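Local coordinates for nicotinate-nucleotide pyrophosphorylase (Pyrococcus furiosus, PDB 2I14) that probably joins nicotinate to 5-phosphoribosyl 1-diphosphate to give nicotinate mononucleotide, a step of NAD biosynthesis, and binds zinc, at the interface of chains A and B. Residues are numbered along the deposited sequence; one frame, centred on the assembly and turned at random. Chains: chain A/B, Nicotinate-nucleotide pyrophosphorylase.

Contact 1: the interface of chains A and B. Residues chain A 15, 67, 148, 151-152, 155, 169, 173; chain B 8-13.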
# COMPACT_ATOMS: atom_id res chain seq x y z
N GLU A 15 29.43 -1.82 40.43
CA GLU A 15 29.16 -3.23 40.60
C GLU A 15 28.45 -3.52 41.92
O GLU A 15 27.57 -4.37 41.99
CB GLU A 15 30.46 -4.03 40.49
CG GLU A 15 30.26 -5.40 39.87
CD GLU A 15 31.48 -5.88 39.09
OE1 GLU A 15 31.94 -5.16 38.18
OE2 GLU A 15 31.96 -7.00 39.38
N GLU A 67 25.74 -13.25 34.37
CA GLU A 67 25.56 -12.09 35.24
C GLU A 67 24.39 -12.26 36.20
O GLU A 67 24.47 -11.80 37.33
CB GLU A 67 25.34 -10.82 34.42
CG GLU A 67 26.50 -10.41 33.55
CD GLU A 67 26.39 -8.95 33.11
OE1 GLU A 67 25.29 -8.55 32.68
OE2 GLU A 67 27.39 -8.22 33.18
N ALA A 148 30.06 2.33 29.46
CA ALA A 148 29.92 1.47 30.62
C ALA A 148 29.52 0.05 30.20
O ALA A 148 29.95 -0.93 30.82
CB ALA A 148 28.88 2.04 31.56
N PRO A 151 31.57 -3.63 27.01
CA PRO A 151 31.87 -5.06 27.02
C PRO A 151 30.64 -5.97 26.90
O PRO A 151 30.62 -6.85 26.04
CB PRO A 151 32.63 -5.26 28.34
CG PRO A 151 32.09 -4.21 29.20
CD PRO A 151 32.03 -3.01 28.26
N MET A 152 29.62 -5.77 27.74
CA MET A 152 28.45 -6.65 27.66
C MET A 152 28.02 -6.77 26.21
O MET A 152 27.68 -7.85 25.72
CB MET A 152 27.28 -6.11 28.49
CG MET A 152 26.26 -5.31 27.69
SD MET A 152 24.65 -6.09 27.43
CE MET A 152 24.97 -7.15 26.02
N ARG A 155 30.51 -8.74 23.99
CA ARG A 155 30.43 -10.12 24.43
C ARG A 155 29.15 -10.78 23.88
O ARG A 155 29.10 -12.00 23.66
CB ARG A 155 30.44 -10.16 25.96
CG ARG A 155 31.06 -11.41 26.57
CD ARG A 155 30.08 -12.52 26.84
NE ARG A 155 29.58 -12.49 28.21
CZ ARG A 155 28.95 -13.49 28.81
NH1 ARG A 155 28.72 -14.64 28.18
NH2 ARG A 155 28.53 -13.35 30.05
N LEU A 169 38.67 -3.50 25.83
CA LEU A 169 38.29 -4.04 27.13
C LEU A 169 37.30 -5.20 26.98
O LEU A 169 37.34 -6.17 27.75
CB LEU A 169 37.70 -2.91 27.99
CG LEU A 169 37.40 -3.11 29.49
CD1 LEU A 169 36.12 -3.89 29.69
CD2 LEU A 169 38.57 -3.80 30.15
N MET A 173 38.12 -9.25 28.55
CA MET A 173 37.22 -9.89 29.50
C MET A 173 36.69 -11.23 28.98
O MET A 173 36.29 -12.08 29.77
CB MET A 173 36.06 -8.95 29.83
CG MET A 173 36.52 -7.69 30.54
SD MET A 173 35.18 -6.62 31.06
CE MET A 173 34.38 -7.61 32.33
N LYS B 8 36.01 -9.25 38.45
CA LYS B 8 34.82 -8.44 38.17
C LYS B 8 33.67 -9.40 37.85
O LYS B 8 33.83 -10.29 37.00
CB LYS B 8 35.10 -7.53 36.97
CG LYS B 8 34.05 -6.47 36.71
CD LYS B 8 34.37 -5.70 35.44
CE LYS B 8 35.74 -5.03 35.52
NZ LYS B 8 36.14 -4.42 34.22
N ARG B 9 32.53 -9.22 38.50
CA ARG B 9 31.38 -10.12 38.29
C ARG B 9 30.40 -9.70 37.20
O ARG B 9 29.51 -10.47 36.85
CB ARG B 9 30.63 -10.31 39.60
CG ARG B 9 30.12 -9.03 40.16
CD ARG B 9 29.81 -9.16 41.63
NE ARG B 9 30.14 -7.91 42.32
CZ ARG B 9 30.01 -7.72 43.62
NH1 ARG B 9 29.56 -8.71 44.39
NH2 ARG B 9 30.35 -6.56 44.16
N PHE B 10 30.55 -8.49 36.67
CA PHE B 10 29.66 -8.01 35.63
C PHE B 10 30.47 -7.43 34.48
O PHE B 10 31.43 -6.70 34.70
CB PHE B 10 28.71 -6.95 36.22
CG PHE B 10 27.77 -7.48 37.27
CD1 PHE B 10 27.41 -6.70 38.35
CD2 PHE B 10 27.25 -8.77 37.17
CE1 PHE B 10 26.54 -7.18 39.33
CE2 PHE B 10 26.38 -9.26 38.14
CZ PHE B 10 26.03 -8.47 39.22
N TYR B 11 30.08 -7.75 33.26
CA TYR B 11 30.79 -7.26 32.09
C TYR B 11 30.56 -5.80 31.81
O TYR B 11 30.07 -5.44 30.75
CB TYR B 11 30.40 -8.05 30.85
CG TYR B 11 30.86 -9.49 30.86
CD1 TYR B 11 30.16 -10.46 31.57
CD2 TYR B 11 31.99 -9.88 30.13
CE1 TYR B 11 30.56 -11.80 31.54
CE2 TYR B 11 32.40 -11.21 30.09
CZ TYR B 11 31.68 -12.17 30.79
OH TYR B 11 32.09 -13.50 30.73
N ILE B 12 30.92 -4.95 32.76
CA ILE B 12 30.78 -3.51 32.59
C ILE B 12 32.16 -2.88 32.66
O ILE B 12 33.14 -3.58 32.91
CB ILE B 12 29.90 -2.91 33.70
CG1 ILE B 12 30.13 -3.65 35.02
CG2 ILE B 12 28.45 -2.99 33.29
CD1 ILE B 12 31.58 -3.65 35.53
N ALA B 13 32.24 -1.58 32.43
CA ALA B 13 33.52 -0.89 32.47
C ALA B 13 33.50 -0.00 33.70
O ALA B 13 32.48 0.62 33.98
CB ALA B 13 33.71 -0.07 31.23

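Contact 2: the interface of chains A and B. Residues chain A 18-19, 67, 70-71, 114; chain B 9-10.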
# COMPACT_ATOMS: atom_id res chain seq x y z
N ILE A 18 24.64 -2.31 42.13
CA ILE A 18 23.81 -3.21 41.37
C ILE A 18 23.57 -4.48 42.16
O ILE A 18 22.44 -4.93 42.29
CB ILE A 18 24.45 -3.58 40.01
CG1 ILE A 18 24.55 -2.33 39.14
CG2 ILE A 18 23.62 -4.64 39.31
CD1 ILE A 18 25.22 -2.56 37.82
N LYS A 19 24.64 -5.05 42.69
CA LYS A 19 24.52 -6.28 43.47
C LYS A 19 23.66 -5.98 44.68
O LYS A 19 22.97 -6.85 45.21
CB LYS A 19 25.90 -6.77 43.91
CG LYS A 19 26.04 -8.29 44.03
CD LYS A 19 24.94 -8.89 44.89
CE LYS A 19 25.30 -10.30 45.38
NZ LYS A 19 25.78 -11.17 44.27
N GLU A 67 25.74 -13.25 34.37
CA GLU A 67 25.56 -12.09 35.24
C GLU A 67 24.39 -12.26 36.20
O GLU A 67 24.47 -11.80 37.33
CB GLU A 67 25.34 -10.82 34.42
CG GLU A 67 26.50 -10.41 33.55
CD GLU A 67 26.39 -8.95 33.11
OE1 GLU A 67 25.29 -8.55 32.68
OE2 GLU A 67 27.39 -8.22 33.18
N LYS A 70 25.56 -14.31 39.06
CA LYS A 70 26.47 -13.50 39.86
C LYS A 70 25.75 -12.38 40.60
O LYS A 70 26.36 -11.66 41.38
CB LYS A 70 27.57 -12.88 38.97
CG LYS A 70 28.55 -13.89 38.35
CD LYS A 70 29.93 -13.87 39.02
CE LYS A 70 29.87 -14.35 40.49
NZ LYS A 70 31.21 -14.32 41.21
N LEU A 71 24.45 -12.23 40.36
CA LEU A 71 23.67 -11.18 41.02
C LEU A 71 22.83 -11.75 42.17
O LEU A 71 22.75 -11.16 43.26
CB LEU A 71 22.75 -10.48 40.02
CG LEU A 71 21.79 -9.45 40.63
CD1 LEU A 71 22.49 -8.10 40.81
CD2 LEU A 71 20.58 -9.29 39.72
N MET A 114 19.57 -7.42 32.47
CA MET A 114 20.73 -8.22 32.13
C MET A 114 20.40 -9.23 31.03
O MET A 114 21.20 -9.44 30.11
CB MET A 114 21.28 -8.92 33.37
CG MET A 114 21.83 -7.94 34.42
SD MET A 114 22.86 -8.67 35.75
CE MET A 114 21.67 -9.43 36.77
N ARG B 9 32.53 -9.22 38.50
CA ARG B 9 31.38 -10.12 38.29
C ARG B 9 30.40 -9.70 37.20
O ARG B 9 29.51 -10.47 36.85
CB ARG B 9 30.63 -10.31 39.60
CG ARG B 9 30.12 -9.03 40.16
CD ARG B 9 29.81 -9.16 41.63
NE ARG B 9 30.14 -7.91 42.32
CZ ARG B 9 30.01 -7.72 43.62
NH1 ARG B 9 29.56 -8.71 44.39
NH2 ARG B 9 30.35 -6.56 44.16
N PHE B 10 30.55 -8.49 36.67
CA PHE B 10 29.66 -8.01 35.63
C PHE B 10 30.47 -7.43 34.48
O PHE B 10 31.43 -6.70 34.70
CB PHE B 10 28.71 -6.95 36.22
CG PHE B 10 27.77 -7.48 37.27
CD1 PHE B 10 27.41 -6.70 38.35
CD2 PHE B 10 27.25 -8.77 37.17
CE1 PHE B 10 26.54 -7.18 39.33
CE2 PHE B 10 26.38 -9.26 38.14
CZ PHE B 10 26.03 -8.47 39.22

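Contact 1: the interface of chains A and B
In this member of the nicotinate/quinolinate phosphoribosyltransferase family, the N-terminal arm of chain B, an extended loop segment of residues 8-13, lies across helices of chain A, and the two-fold returns the exchange from the other side. Backbone hydrogen bonds fix the arm. B:Arg9 N gives its hydrogen to A:Glu15 OE2 at 2.5 Å, coming in from above the carboxylate plane. Two residues on, B:Tyr11 N reaches OE2 of A:Glu67 at 2.7 Å, on the anti lone pair; A:Glu67 gets there with CG anti to its carbonyl carbon (chi1 -64°). At the far end B:Ala13 N meets A:Ala148 O at 2.9 Å, in the carbonyl plane and on a lone pair. Side-chain acids of chain A thus read main-chain N-H groups, while A:Met152 N returns a weak bond to B:Tyr11 O.

Charge adds to this at A:Glu15, where OE2 also pairs with B:Arg9 NE at 3.6 Å; carboxylate and guanidinium planes are turned 59° apart, so the bridge is oblique and not a flat bidentate pair. Both arginine and arm N-H converge on one oxygen, which would probably help keep that carboxylate ionised.

The aromatic contact belongs to B:Tyr11. A:Arg155 bends at chi2 and chi3 and sets NE over one face of the B:Tyr11 ring, 3.5 Å from the ring centroid, a cation-pi contact with the guanidinium tilted 44° to the ring. A:Glu67 OE2 lies in plane at the ring's edge. An alanine in place of B:Tyr11 would remove the ring and would probably cost the cation-pi contact, leaving the A:Arg155 guanidinium less firmly placed.

Apolar packing adds to these bonds: the methyl CE of A:Met173, turned at chi3, sits 3.6 Å from B:Tyr11 CA and also touches B:Lys8 CD, the two side chains crossing near a right angle. A:Pro151 CG packs against B:Ile12 CA at 3.7 Å.

Contact 2: the interface of chains A and B
Helices 15-20 and 65-72 of chain A meet the loop residues B:Arg9 and B:Phe10, with A:Met114 of helix 108-131 at the back. No polar atom pairs across the boundary here; the join is made by carbon, with B:Phe10 as its plug.

The phenyl ring points into chain A with CG anti to its own carbonyl carbon (chi1 -65°), and its far rim does most of the touching. B:Phe10 CE1 faces the branch methyl CG2 of A:Ile18 at 3.9 Å, the two side chains sliding past each other in opposite directions. The tip, B:Phe10 CZ, meets A:Leu71 CD1, also at 3.9 Å; that leucine holds CG anti to its backbone N (chi1 175°) and crosses the ring obliquely. On the other flank B:Phe10 CE2 lies 3.9 Å from A:Lys70 CB, so the lysine serves here through the base of its chain. A:Met114 SD is more distant, 4.3 Å from B:Phe10 CE2. One face of the ring is capped from its own chain by B:Arg9 CG, over the ring centre, which probably helps fix the ring's rotation.

B:Arg9 has CG in the crowded position between backbone N and carbonyl carbon (chi1 59°). Its CB rests on A:Lys70 CD at 3.7 Å, while the guanidinium runs out to A:Lys19, crossing it at about a right angle: B:Arg9 NH1 comes to 3.6 Å from A:Lys19 CG, on the aliphatic stem. The like-charged ends do not touch, A:Lys19 NZ standing 4.5 Å from B:Arg9 NH1, so some repulsion is likely. Bends at chi2 and chi4 instead take that NZ to the carbonyl oxygens of A:Lys70 and A:Leu71, two weak bonds that tie helix 15-20 to the end of helix 65-72.

The pocket thus sits between the first helix of chain A and helix 65-72, which falls within the family's N-terminal domain, backed by the long helix 108-131.

Contact 1 and contact 2 are neighbouring parts of one two-fold interface between chains A and B, which may be the biological one, the centres of their C-alpha atoms about 9 Å apart. They share A:Glu67, B:Arg9 and B:Phe10, and helices 15-20 and 65-72 of chain A serve both. Contact 1 holds the arm of chain B by backbone bonds, charge and the ring of B:Tyr11; contact 2 anchors the same arm by an inserted phenyl side chain. Since the interface is two-fold symmetric, chain A's arm does the same on chain B, a reciprocal exchange likely to stabilise the pair within the deposited six-chain assembly.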